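Side-chain contacts in YjbQ family protein (Aeropyrum pernix, PDB 2P6H), which is of unknown function but belongs to the YjbQ (UPF0047) family and forms a three-chain assembly whose bound sulfates may mark anion-binding pockets: residues F6-E11 with Q15-T20; G21-W26 with L37-P42; A49-E52 with R56-E59; D95-P100 with T110-L115; I114-M119 with R125-L130. All blocks are in the same frame, centred on the assembly; numbering follows the deposited sequence.

Contact 1 (F6-E11 with Q15-T20). With SO4 (sulfate ion), chain E.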
# COMPACT_ATOMS: atom_id res chain seq x y z
N PHE A 6 -7.48 0.95 19.41
CA PHE A 6 -6.64 1.23 20.55
C PHE A 6 -5.84 2.47 20.27
O PHE A 6 -5.62 2.86 19.13
CB PHE A 6 -5.72 0.01 20.88
CG PHE A 6 -4.73 -0.32 19.77
CD1 PHE A 6 -3.55 0.41 19.65
CD2 PHE A 6 -4.96 -1.42 18.95
CE1 PHE A 6 -2.61 0.04 18.69
CE2 PHE A 6 -4.01 -1.78 17.99
CZ PHE A 6 -2.83 -1.05 17.85
N THR A 7 -5.44 3.17 21.35
CA THR A 7 -4.66 4.40 21.15
C THR A 7 -3.19 4.14 21.23
O THR A 7 -2.74 3.19 21.84
CB THR A 7 -4.94 5.34 22.27
OG1 THR A 7 -4.58 4.71 23.51
CG2 THR A 7 -6.42 5.70 22.31
N VAL A 8 -2.47 5.05 20.56
CA VAL A 8 -1.02 4.99 20.51
C VAL A 8 -0.52 6.40 20.77
O VAL A 8 -0.74 7.32 19.98
CB VAL A 8 -0.56 4.52 19.11
CG1 VAL A 8 0.97 4.59 19.03
CG2 VAL A 8 -1.02 3.10 18.83
N LYS A 9 0.13 6.55 21.91
CA LYS A 9 0.68 7.83 22.31
C LYS A 9 2.08 7.96 21.77
O LYS A 9 2.99 7.24 22.14
CB LYS A 9 0.70 7.87 23.84
CG LYS A 9 0.91 9.29 24.38
CD LYS A 9 2.21 9.42 25.19
CE LYS A 9 2.15 10.54 26.23
NZ LYS A 9 3.11 11.59 25.89
N THR A 10 2.28 8.89 20.84
CA THR A 10 3.61 9.07 20.28
C THR A 10 4.33 10.18 21.05
O THR A 10 3.73 11.07 21.64
CB THR A 10 3.48 9.40 18.77
OG1 THR A 10 2.96 10.72 18.62
CG2 THR A 10 2.52 8.41 18.11
N GLU A 11 5.66 10.10 21.07
CA GLU A 11 6.47 11.01 21.88
C GLU A 11 7.29 12.05 21.12
O GLU A 11 7.66 13.08 21.69
CB GLU A 11 7.37 10.17 22.78
CG GLU A 11 6.63 9.00 23.39
CD GLU A 11 7.43 7.71 23.39
OE1 GLU A 11 8.68 7.76 23.52
OE2 GLU A 11 6.81 6.63 23.26
N GLN A 15 8.44 9.12 14.61
CA GLN A 15 8.72 7.98 15.46
C GLN A 15 8.01 6.74 14.94
O GLN A 15 6.88 6.80 14.46
CB GLN A 15 8.28 8.31 16.90
CG GLN A 15 8.15 7.13 17.85
CD GLN A 15 7.73 7.55 19.26
OE1 GLN A 15 6.92 8.45 19.43
NE2 GLN A 15 8.27 6.86 20.27
N VAL A 16 8.70 5.61 15.01
CA VAL A 16 8.14 4.34 14.58
C VAL A 16 7.91 3.51 15.83
O VAL A 16 8.82 3.38 16.66
CB VAL A 16 9.10 3.59 13.64
CG1 VAL A 16 8.54 2.22 13.32
CG2 VAL A 16 9.33 4.39 12.37
N LEU A 17 6.70 2.97 15.97
CA LEU A 17 6.34 2.17 17.14
C LEU A 17 5.81 0.80 16.72
O LEU A 17 5.04 0.70 15.79
CB LEU A 17 5.24 2.86 17.96
CG LEU A 17 5.49 4.29 18.43
CD1 LEU A 17 4.35 4.78 19.29
CD2 LEU A 17 6.78 4.31 19.21
N ASP A 18 6.25 -0.24 17.44
CA ASP A 18 5.79 -1.61 17.21
C ASP A 18 4.50 -1.83 18.02
O ASP A 18 4.53 -1.90 19.25
CB ASP A 18 6.85 -2.61 17.69
CG ASP A 18 6.44 -4.06 17.46
OD1 ASP A 18 5.27 -4.34 17.09
OD2 ASP A 18 7.30 -4.95 17.65
N VAL A 19 3.38 -1.93 17.32
CA VAL A 19 2.08 -2.12 18.00
C VAL A 19 1.51 -3.53 17.78
O VAL A 19 0.34 -3.80 17.99
CB VAL A 19 1.06 -1.05 17.53
CG1 VAL A 19 1.58 0.34 17.87
CG2 VAL A 19 0.85 -1.16 16.04
N THR A 20 2.35 -4.47 17.34
CA THR A 20 1.91 -5.86 17.11
C THR A 20 1.18 -6.45 18.31
O THR A 20 0.16 -7.11 18.18
CB THR A 20 3.12 -6.76 16.83
OG1 THR A 20 3.97 -6.12 15.88
CG2 THR A 20 2.66 -8.11 16.26
S SO4 E . 0.65 3.81 25.00
O1 SO4 E . 0.33 2.49 25.44
O2 SO4 E . 1.81 4.45 25.50
O3 SO4 E . -0.56 4.73 25.34
O4 SO4 E . 0.74 3.89 23.55

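Contact 2 (G21-W26 with L37-P42). With SO4 (sulfate ion), chain E.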
# COMPACT_ATOMS: atom_id res chain seq x y z
N GLY A 21 1.74 -6.21 19.49
CA GLY A 21 1.16 -6.74 20.71
C GLY A 21 -0.31 -6.41 20.90
O GLY A 21 -1.13 -7.30 21.12
N LYS A 22 -0.64 -5.13 20.83
CA LYS A 22 -2.01 -4.67 21.00
C LYS A 22 -2.96 -5.26 19.95
O LYS A 22 -4.12 -5.52 20.20
CB LYS A 22 -2.02 -3.14 20.91
CG LYS A 22 -1.36 -2.48 22.12
CD LYS A 22 -1.28 -0.96 21.97
CE LYS A 22 -0.82 -0.26 23.25
NZ LYS A 22 -0.29 1.06 22.92
N VAL A 23 -2.47 -5.44 18.73
CA VAL A 23 -3.31 -5.99 17.67
C VAL A 23 -3.69 -7.43 17.97
O VAL A 23 -4.84 -7.84 17.83
CB VAL A 23 -2.56 -5.95 16.34
CG1 VAL A 23 -3.34 -6.73 15.28
CG2 VAL A 23 -2.40 -4.51 15.88
N GLU A 24 -2.71 -8.22 18.38
CA GLU A 24 -2.93 -9.62 18.70
C GLU A 24 -3.87 -9.74 19.90
O GLU A 24 -4.69 -10.65 19.99
CB GLU A 24 -1.57 -10.27 19.00
CG GLU A 24 -0.64 -10.27 17.78
CD GLU A 24 0.65 -11.02 18.10
OE1 GLU A 24 1.19 -10.83 19.18
OE2 GLU A 24 1.09 -11.79 17.25
N GLU A 25 -3.74 -8.79 20.82
CA GLU A 25 -4.57 -8.73 21.99
C GLU A 25 -6.02 -8.76 21.57
O GLU A 25 -6.75 -9.70 21.84
CB GLU A 25 -4.27 -7.41 22.71
CG GLU A 25 -3.78 -7.63 24.14
CD GLU A 25 -3.82 -6.31 24.87
OE1 GLU A 25 -4.89 -5.73 24.97
OE2 GLU A 25 -2.76 -5.86 25.30
N TRP A 26 -6.38 -7.69 20.86
CA TRP A 26 -7.74 -7.53 20.35
C TRP A 26 -8.15 -8.77 19.57
O TRP A 26 -9.24 -9.29 19.67
CB TRP A 26 -7.78 -6.30 19.42
CG TRP A 26 -9.17 -6.06 18.94
CD1 TRP A 26 -10.22 -5.45 19.67
CD2 TRP A 26 -9.74 -6.44 17.66
NE1 TRP A 26 -11.40 -5.42 19.00
CE2 TRP A 26 -11.12 -6.06 17.69
CE3 TRP A 26 -9.24 -7.06 16.52
CZ2 TRP A 26 -11.92 -6.31 16.59
CZ3 TRP A 26 -10.05 -7.30 15.43
CH2 TRP A 26 -11.41 -6.93 15.47
N LEU A 37 -7.75 -9.59 8.85
CA LEU A 37 -7.73 -8.53 9.79
C LEU A 37 -7.32 -7.30 9.03
O LEU A 37 -6.43 -7.34 8.19
CB LEU A 37 -6.67 -8.88 10.82
CG LEU A 37 -6.26 -7.65 11.61
CD1 LEU A 37 -7.34 -7.27 12.61
CD2 LEU A 37 -4.95 -7.82 12.38
N VAL A 38 -8.02 -6.19 9.27
CA VAL A 38 -7.58 -4.94 8.64
C VAL A 38 -7.15 -4.01 9.72
O VAL A 38 -7.88 -3.71 10.66
CB VAL A 38 -8.73 -4.26 7.86
CG1 VAL A 38 -8.21 -2.98 7.20
CG2 VAL A 38 -9.25 -5.19 6.79
N VAL A 39 -5.88 -3.60 9.62
CA VAL A 39 -5.30 -2.64 10.52
C VAL A 39 -5.22 -1.35 9.78
O VAL A 39 -4.62 -1.24 8.72
CB VAL A 39 -3.88 -3.07 10.89
CG1 VAL A 39 -3.31 -2.11 11.93
CG2 VAL A 39 -3.89 -4.47 11.46
N TYR A 40 -5.84 -0.30 10.31
CA TYR A 40 -5.81 0.98 9.62
C TYR A 40 -5.87 2.14 10.59
O TYR A 40 -6.37 2.04 11.71
CB TYR A 40 -6.96 1.04 8.59
CG TYR A 40 -8.31 0.95 9.22
CD1 TYR A 40 -8.74 -0.23 9.82
CD2 TYR A 40 -9.20 2.03 9.15
CE1 TYR A 40 -10.03 -0.33 10.35
CE2 TYR A 40 -10.48 1.93 9.68
CZ TYR A 40 -10.89 0.75 10.29
OH TYR A 40 -12.17 0.65 10.81
N VAL A 41 -5.28 3.26 10.15
CA VAL A 41 -5.29 4.46 10.96
C VAL A 41 -6.07 5.56 10.22
O VAL A 41 -6.02 5.68 9.00
CB VAL A 41 -3.81 4.84 11.31
CG1 VAL A 41 -3.01 3.58 11.66
CG2 VAL A 41 -3.16 5.53 10.12
N PRO A 42 -6.90 6.30 10.96
CA PRO A 42 -7.72 7.35 10.39
C PRO A 42 -6.94 8.68 10.24
O PRO A 42 -7.51 9.73 10.00
CB PRO A 42 -8.84 7.54 11.38
CG PRO A 42 -8.14 7.40 12.72
CD PRO A 42 -7.20 6.16 12.38
S SO4 E . 0.65 3.81 25.00
O1 SO4 E . 0.33 2.49 25.44
O2 SO4 E . 1.81 4.45 25.50
O3 SO4 E . -0.56 4.73 25.34
O4 SO4 E . 0.74 3.89 23.55

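Contact 3 (A49-E52 with R56-E59)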
# COMPACT_ATOMS: atom_id res chain seq x y z
N ALA A 49 2.97 0.45 8.70
CA ALA A 49 3.75 -0.37 7.83
C ALA A 49 4.01 -1.71 8.49
O ALA A 49 3.82 -1.89 9.68
CB ALA A 49 5.07 0.34 7.62
N VAL A 50 4.50 -2.65 7.71
CA VAL A 50 4.88 -3.95 8.26
C VAL A 50 6.31 -4.22 7.94
O VAL A 50 6.73 -4.25 6.79
CB VAL A 50 4.08 -5.04 7.59
CG1 VAL A 50 4.59 -6.41 8.05
CG2 VAL A 50 2.61 -4.91 7.95
N ASN A 51 7.11 -4.37 8.99
CA ASN A 51 8.52 -4.70 8.80
C ASN A 51 9.14 -5.10 10.13
O ASN A 51 8.45 -5.40 11.10
CB ASN A 51 9.24 -3.46 8.23
CG ASN A 51 10.38 -3.88 7.31
OD1 ASN A 51 11.49 -4.17 7.75
ND2 ASN A 51 10.07 -3.89 6.00
N GLU A 52 10.46 -5.16 10.18
CA GLU A 52 11.18 -5.62 11.37
C GLU A 52 11.31 -4.56 12.45
O GLU A 52 11.69 -3.41 12.17
CB GLU A 52 12.58 -6.13 10.97
CG GLU A 52 13.22 -7.03 12.01
CD GLU A 52 14.55 -7.63 11.55
OE1 GLU A 52 14.79 -7.77 10.31
OE2 GLU A 52 15.37 -7.98 12.43
N ARG A 56 17.68 -0.09 15.55
CA ARG A 56 18.43 0.75 14.64
C ARG A 56 17.67 0.94 13.33
O ARG A 56 17.55 2.04 12.81
CB ARG A 56 19.77 0.08 14.37
CG ARG A 56 20.73 0.20 15.55
CD ARG A 56 21.77 -0.93 15.57
NE ARG A 56 22.39 -1.04 16.90
CZ ARG A 56 22.04 -2.09 17.66
NH1 ARG A 56 21.18 -2.98 17.20
NH2 ARG A 56 22.55 -2.22 18.89
N LEU A 57 17.08 -0.13 12.80
CA LEU A 57 16.27 -0.03 11.58
C LEU A 57 15.15 0.99 11.75
O LEU A 57 14.81 1.74 10.84
CB LEU A 57 15.67 -1.41 11.24
CG LEU A 57 14.71 -1.39 10.02
CD1 LEU A 57 15.41 -0.93 8.74
CD2 LEU A 57 14.11 -2.76 9.71
N MET A 58 14.55 1.00 12.93
CA MET A 58 13.43 1.90 13.19
C MET A 58 13.90 3.35 13.15
O MET A 58 13.14 4.24 12.77
CB MET A 58 12.80 1.54 14.53
CG MET A 58 12.07 0.20 14.46
SD MET A 58 11.65 -0.49 16.06
CE MET A 58 10.43 0.71 16.63
N GLU A 59 15.15 3.57 13.53
CA GLU A 59 15.76 4.90 13.45
C GLU A 59 15.96 5.22 12.00
O GLU A 59 15.72 6.33 11.55
CB GLU A 59 17.14 4.95 14.15
CG GLU A 59 17.01 5.28 15.64
CD GLU A 59 18.39 5.49 16.22
OE1 GLU A 59 18.88 6.61 16.17
OE2 GLU A 59 18.96 4.53 16.73

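Contact 4 (D95-P100 with T110-L115)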
# COMPACT_ATOMS: atom_id res chain seq x y z
N ASP A 95 -2.02 3.83 4.81
CA ASP A 95 -2.70 3.93 6.09
C ASP A 95 -3.49 2.69 6.49
O ASP A 95 -4.23 2.71 7.48
CB ASP A 95 -3.64 5.14 6.09
CG ASP A 95 -4.39 5.27 4.80
OD1 ASP A 95 -4.63 4.24 4.15
OD2 ASP A 95 -4.74 6.41 4.43
N SER A 96 -3.36 1.61 5.72
CA SER A 96 -4.07 0.39 6.10
C SER A 96 -3.35 -0.84 5.54
O SER A 96 -2.72 -0.79 4.49
CB SER A 96 -5.52 0.45 5.58
OG SER A 96 -5.56 -0.03 4.24
N ARG A 97 -3.48 -1.92 6.29
CA ARG A 97 -2.84 -3.19 5.92
C ARG A 97 -3.80 -4.34 6.15
O ARG A 97 -4.48 -4.41 7.16
CB ARG A 97 -1.58 -3.37 6.79
CG ARG A 97 -1.00 -4.80 6.74
CD ARG A 97 -0.56 -5.22 5.32
NE ARG A 97 0.81 -5.79 5.33
CZ ARG A 97 0.99 -7.11 5.61
NH1 ARG A 97 -0.03 -7.93 5.85
NH2 ARG A 97 2.24 -7.58 5.66
N VAL A 98 -3.86 -5.23 5.18
CA VAL A 98 -4.71 -6.40 5.32
C VAL A 98 -3.80 -7.56 5.68
O VAL A 98 -2.79 -7.79 5.06
CB VAL A 98 -5.44 -6.70 3.99
CG1 VAL A 98 -6.28 -7.98 4.16
CG2 VAL A 98 -6.35 -5.55 3.60
N ILE A 99 -4.19 -8.27 6.78
CA ILE A 99 -3.39 -9.41 7.27
C ILE A 99 -4.27 -10.64 7.46
O ILE A 99 -5.15 -10.68 8.30
CB ILE A 99 -2.76 -9.06 8.62
CG1 ILE A 99 -2.01 -7.74 8.52
CG2 ILE A 99 -1.74 -10.15 9.01
CD1 ILE A 99 -1.49 -7.24 9.87
N PRO A 100 -4.01 -11.70 6.68
CA PRO A 100 -4.79 -12.94 6.82
C PRO A 100 -4.65 -13.59 8.20
O PRO A 100 -3.61 -13.47 8.86
CB PRO A 100 -4.22 -13.83 5.71
CG PRO A 100 -3.60 -12.93 4.67
CD PRO A 100 -3.12 -11.78 5.52
N THR A 110 8.08 -14.40 9.94
CA THR A 110 8.87 -14.53 11.19
C THR A 110 9.38 -13.20 11.71
O THR A 110 9.33 -12.92 12.90
CB THR A 110 10.10 -15.35 10.93
OG1 THR A 110 9.73 -16.57 10.30
CG2 THR A 110 10.80 -15.66 12.26
N TRP A 111 9.86 -12.32 10.85
CA TRP A 111 10.40 -11.03 11.29
C TRP A 111 9.50 -9.82 11.03
O TRP A 111 9.92 -8.68 11.22
CB TRP A 111 11.76 -10.80 10.64
CG TRP A 111 12.59 -12.05 10.62
CD1 TRP A 111 12.90 -12.82 9.54
CD2 TRP A 111 13.11 -12.74 11.77
NE1 TRP A 111 13.57 -13.95 9.94
CE2 TRP A 111 13.71 -13.92 11.30
CE3 TRP A 111 13.11 -12.46 13.14
CZ2 TRP A 111 14.32 -14.84 12.17
CZ3 TRP A 111 13.72 -13.38 14.00
CH2 TRP A 111 14.31 -14.55 13.51
N GLN A 112 8.27 -10.07 10.59
CA GLN A 112 7.33 -8.97 10.31
C GLN A 112 6.59 -8.53 11.56
O GLN A 112 6.13 -9.35 12.36
CB GLN A 112 6.30 -9.39 9.25
CG GLN A 112 6.90 -9.65 7.87
CD GLN A 112 5.84 -9.95 6.82
OE1 GLN A 112 4.87 -10.67 7.07
NE2 GLN A 112 6.03 -9.40 5.62
N ARG A 113 6.46 -7.22 11.72
CA ARG A 113 5.75 -6.65 12.84
C ARG A 113 4.93 -5.47 12.35
O ARG A 113 5.21 -4.86 11.33
CB ARG A 113 6.77 -6.18 13.87
CG ARG A 113 7.63 -7.33 14.40
CD ARG A 113 7.03 -7.96 15.66
NE ARG A 113 7.86 -9.07 16.14
CZ ARG A 113 8.34 -8.99 17.39
NH1 ARG A 113 8.06 -7.94 18.14
NH2 ARG A 113 9.11 -9.97 17.87
N ILE A 114 3.88 -5.13 13.08
CA ILE A 114 3.00 -4.02 12.73
C ILE A 114 3.56 -2.76 13.32
O ILE A 114 3.59 -2.56 14.52
CB ILE A 114 1.58 -4.26 13.27
CG1 ILE A 114 1.03 -5.59 12.74
CG2 ILE A 114 0.64 -3.14 12.78
CD1 ILE A 114 -0.24 -6.18 13.35
N LEU A 115 3.99 -1.85 12.45
CA LEU A 115 4.61 -0.62 12.92
C LEU A 115 3.78 0.64 12.68
O LEU A 115 3.36 0.91 11.56
CB LEU A 115 5.97 -0.44 12.24
CG LEU A 115 6.90 -1.66 12.34
CD1 LEU A 115 8.16 -1.43 11.55
CD2 LEU A 115 7.23 -1.93 13.81
O HOH W 1 2.63 -10.73 5.67

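Contact 5 (I114-M119 with R125-L130). With SO4 (sulfate ion), chain C.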
# COMPACT_ATOMS: atom_id res chain seq x y z
N ILE A 114 3.88 -5.13 13.08
CA ILE A 114 3.00 -4.02 12.73
C ILE A 114 3.56 -2.76 13.32
O ILE A 114 3.59 -2.56 14.52
CB ILE A 114 1.58 -4.26 13.27
CG1 ILE A 114 1.03 -5.59 12.74
CG2 ILE A 114 0.64 -3.14 12.78
CD1 ILE A 114 -0.24 -6.18 13.35
N LEU A 115 3.99 -1.85 12.45
CA LEU A 115 4.61 -0.62 12.92
C LEU A 115 3.78 0.64 12.68
O LEU A 115 3.36 0.91 11.56
CB LEU A 115 5.97 -0.44 12.24
CG LEU A 115 6.90 -1.66 12.34
CD1 LEU A 115 8.16 -1.43 11.55
CD2 LEU A 115 7.23 -1.93 13.81
N PHE A 116 3.55 1.39 13.75
CA PHE A 116 2.83 2.65 13.64
C PHE A 116 3.92 3.66 13.28
O PHE A 116 4.96 3.73 13.95
CB PHE A 116 2.21 3.06 14.98
CG PHE A 116 1.36 4.30 14.88
CD1 PHE A 116 1.93 5.56 14.95
CD2 PHE A 116 -0.02 4.21 14.68
CE1 PHE A 116 1.16 6.71 14.83
CE2 PHE A 116 -0.81 5.35 14.57
CZ PHE A 116 -0.22 6.61 14.64
N VAL A 117 3.70 4.43 12.23
CA VAL A 117 4.67 5.42 11.81
C VAL A 117 4.14 6.82 12.03
O VAL A 117 3.30 7.32 11.30
CB VAL A 117 4.91 5.24 10.33
CG1 VAL A 117 5.99 6.21 9.85
CG2 VAL A 117 5.35 3.81 10.04
N GLU A 118 4.61 7.46 13.10
CA GLU A 118 4.19 8.83 13.45
C GLU A 118 5.08 9.83 12.72
O GLU A 118 6.31 9.72 12.75
CB GLU A 118 4.32 9.04 14.97
CG GLU A 118 4.06 10.46 15.46
CD GLU A 118 2.65 10.95 15.15
OE1 GLU A 118 2.40 11.37 14.00
OE2 GLU A 118 1.79 10.89 16.05
N MET A 119 4.47 10.81 12.06
CA MET A 119 5.25 11.82 11.34
C MET A 119 4.90 13.24 11.78
O MET A 119 5.49 14.21 11.30
CB MET A 119 5.07 11.63 9.83
CG MET A 119 5.70 10.32 9.35
SD MET A 119 5.36 9.86 7.65
CE MET A 119 3.81 8.99 7.84
N ARG A 125 -2.54 9.09 19.18
CA ARG A 125 -3.07 8.52 17.95
C ARG A 125 -3.99 7.31 18.13
O ARG A 125 -4.09 6.76 19.21
CB ARG A 125 -1.90 8.15 17.05
CG ARG A 125 -0.98 9.30 16.71
CD ARG A 125 -1.69 10.42 15.94
NE ARG A 125 -0.73 11.11 15.09
CZ ARG A 125 -1.06 11.87 14.06
NH1 ARG A 125 -2.34 12.06 13.75
NH2 ARG A 125 -0.11 12.40 13.28
N THR A 126 -4.66 6.93 17.05
CA THR A 126 -5.61 5.81 17.06
C THR A 126 -5.30 4.79 15.97
O THR A 126 -4.87 5.12 14.87
CB THR A 126 -7.02 6.34 16.83
OG1 THR A 126 -7.36 7.22 17.90
CG2 THR A 126 -8.02 5.17 16.81
N VAL A 127 -5.49 3.50 16.33
CA VAL A 127 -5.41 2.43 15.35
C VAL A 127 -6.71 1.69 15.38
O VAL A 127 -7.17 1.28 16.44
CB VAL A 127 -4.31 1.44 15.76
CG1 VAL A 127 -4.33 0.23 14.82
CG2 VAL A 127 -2.95 2.09 15.69
N ASN A 128 -7.34 1.61 14.21
CA ASN A 128 -8.61 0.94 14.15
C ASN A 128 -8.40 -0.49 13.63
O ASN A 128 -7.47 -0.76 12.88
CB ASN A 128 -9.52 1.72 13.17
CG ASN A 128 -9.95 3.04 13.79
OD1 ASN A 128 -10.20 4.03 13.11
ND2 ASN A 128 -10.08 3.04 15.14
N LEU A 129 -9.27 -1.40 14.06
CA LEU A 129 -9.13 -2.80 13.69
C LEU A 129 -10.46 -3.39 13.27
O LEU A 129 -11.51 -3.06 13.82
CB LEU A 129 -8.60 -3.62 14.89
CG LEU A 129 -7.33 -3.09 15.58
CD1 LEU A 129 -7.12 -3.76 16.92
CD2 LEU A 129 -6.13 -3.30 14.67
N LEU A 130 -10.41 -4.25 12.26
CA LEU A 130 -11.61 -4.90 11.73
C LEU A 130 -11.30 -6.36 11.44
O LEU A 130 -10.33 -6.69 10.78
CB LEU A 130 -12.06 -4.20 10.43
CG LEU A 130 -13.32 -4.82 9.77
CD1 LEU A 130 -14.08 -3.83 8.89
CD2 LEU A 130 -12.98 -6.02 8.87
S SO4 C . -4.63 13.79 11.02
O1 SO4 C . -4.08 15.22 10.95
O2 SO4 C . -5.54 13.57 12.14
O3 SO4 C . -3.54 12.83 11.19
O4 SO4 C . -5.34 13.46 9.79

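Contact 1 (F6-E11 with Q15-T20)
Leu17 lays its CD1 methyl alongside Val8, the two side chains sliding past each other in opposite directions until CD1 stands only 3.4 Å from Val8 CG1, tighter than a usual carbon contact. This is the margin of a beta sandwich, where an outermost strand of each sheet meets the other: strand 2-9 belongs to the five-stranded sheet and strand 15-18 to the three-stranded one, so the chain crosses between layers in a short loop and the layers meet through side chains. Val19 continues the apolar seam, its CG1 lying 3.9 Å from Val8 CG2 and its CB 3.9 Å from CZ of the Phe6 ring. At the loop end the contact turns polar. With CG trans to the backbone N (chi1 164°) and the chain extended beyond it, Gln15 reaches across to receive the Glu11 amide on OE1, 2.6 Å from Glu11 N, in the carbonyl plane and nearly straight at 170°. Replacing this glutamine by alanine would probably leave the Glu11 N-H without its acceptor and the loop less firmly tied. On the edge of strand 2-9 away from strand 124-133, a sulfate that Lys22 also binds accepts from Lys9 N, its O4 3.2 Å away.

Contact 2 (G21-W26 with L37-P42)
Val23 and Leu37 form the tight centre of this contact, where a helix packs on a sheet face: CG1 of the valine comes within 3.5 Å of Leu37 CD2, closer than carbons usually sit. Helix 20-28 lies over the five-stranded antiparallel sheet of the sandwich, and its short segment passes strand 37-40 at 11.1 Å between axes, with the two directions 139° apart. Leu37 divides its branches between two helix residues one turn apart. While CD2 meets Val23, CD1 reaches the six-membered ring of Trp26, 3.9 Å from CZ3. Packing slackens further along the strand, where Val23 CG1 is 4.5 Å from Val39 CG2. Phe6 and Ile114 also touch Val23, so this valine is a point at which the helix touches residues of both sheets.

The remaining sides of the helix behave quite differently. Glu24 and Glu25 are exposed and make no contact with the strand. Strand 35-40 turns its other face to the second subunit, where the Tyr40 hydroxyl is hydrogen-bonded to Ser107 of that subunit and Val38 packs on its Leu36. The strand is therefore sandwiched between its own helix and a neighbouring molecule. Lys22, also exposed, sends an extended chain away from the strand, and its NZ donates a hydrogen bond to sulfate O1 at 3.0 Å.

Contact 3 (A49-E52 with R56-E59)
The flat carboxamide of Asn51 has Leu57 on one side of its plane and the backbone of Glu52 on the other: Leu57 CD2 lies 3.6 Å from OD1, while Glu52 N donates to the same oxygen from 2.8 Å, tilted 31° out of the plane. The contact is a strand-loop-helix connection, in which edge strand 46-51 of the three-stranded sheet gives way to helix 55-69 after a brief turn. Leu57 faces back from the first turn of that helix, crossing Asn51 at about a right angle, and its CD2 methyl also approaches Glu52 CB at 3.9 Å. Across the subunit interface the Asn51 amide is satisfied at both ends, OD1 by His87 ND1 and ND2 by Thr44 O, both of the third subunit, which fixes its rotation. The same His87 packs on Leu57 and Glu52, so the junction forms part of the wall between subunits. The same methyl that touches the amide, Leu57 CD2, lies 3.5 Å from the backbone oxygen of Glu52.

Contact 4 (D95-P100 with T110-L115)
Ile99 and Ile114 touch through their outermost carbons, CD1 to CD1 at 3.8 Å, with the two side chains set aslant. Both chains are extended past CG1, which is how methyls rooted in different strands come to meet in the interior. A second, polar meeting lies beside them. Arg97 and Gln112 do not bond directly; NE2 of the glutamine lies near the plane of the guanidinium, at its edge, 4.2 Å from Arg97 NH2. A water joins the pair instead, hydrogen-bonded to Gln112 OE1 at 2.6 Å and to Arg97 NH2 at 3.2 Å, and it too lies in the guanidinium plane.

The isoleucines bridge the layers of the beta sandwich: strand 96-102 belongs to the five-stranded sheet and strand 113-118 is the middle strand of the three-stranded one, with Gln112 coming just ahead of it. Val39, also in the larger sheet, and Val48, in the smaller, back the isoleucine pair, and Val50 touches both polar side chains.

Around this shell other groups set the arginine. A bend at its chi2 (61°) brings NH1 back to the carbonyl of the next residue, 2.9 Å from Val98 O, approaching from above the carbonyl plane. Outside the two segments, Asp95 of the third subunit holds NE by a salt bridge. Gln112 is anchored on both sides of its amide, OE1 accepting from Gly109 N and NE2 donating to Val41 O of that same neighbouring subunit.

Contact 5 (I114-M119 with R125-L130)
Glu118 OE2 is gripped by two donors, Arg125 NE at 2.7 Å and the hydroxyl of Thr10. The other oxygen, OE1, takes Arg125 NH2 at 2.8 Å, so the arginine binds the carboxylate side-on, one nitrogen to each oxygen. Each oxygen uses its syn lone pair, the bonds are nearly straight, and the two planes lie only 23° apart, nearly coplanar, the geometry favourable to a bidentate salt bridge. OE1 also accepts from the Asp120 amide, which helps to hold the carboxylate in place.

The bridge spans the two sheets of the sandwich, joining the end of strand 113-118 to the beginning of strand 124-133. Beneath it, Phe116 crosses the arginine's aliphatic part at about a right angle, its CZ 3.3 Å from Arg125 CB. The edge of the ring meets Val127, CD2 to CG2 at 3.8 Å. A bend at chi2 of Arg125 (-62°) turns the guanidinium over from this apolar bed toward Glu118.

The remaining nitrogen, NH1, donates to sulfate O3 at 2.9 Å, and Thr44 and Thr45 hold the same anion by their hydroxyls. A leucine in place of Arg125 would probably leave the buried Glu118 carboxylate without its countercharge and deprive the sulfate of a ligand. Held by Glu118 and, through NH2, by Thr45, the guanidinium is probably pre-oriented to offer NH1 to an anion; the sulfate, likely from the crystallisation liquor, is consistent with a pocket for a phosphate-like group.

The contacts follow one another along the chain, with contacts 4 and 5 sharing Ile114 and Leu115 on strand 113-118. Contacts 1, 4 and 5 each join the five-stranded sheet to the three-stranded one, so that the sandwich is stitched at three places; contacts 1 and 5 are closest, centres about 7 Å apart, on neighbouring strands of both sheets. Contact 2 adds helix 20-28 to the larger sheet, and contact 3 leads from the smaller sheet into helix 55-69; their centres lie about 17 Å apart and they do not touch. Contacts 3 and 4 border the third subunit, contacts 2 and 4 the second, which ties the sandwich core to the three-chain assembly.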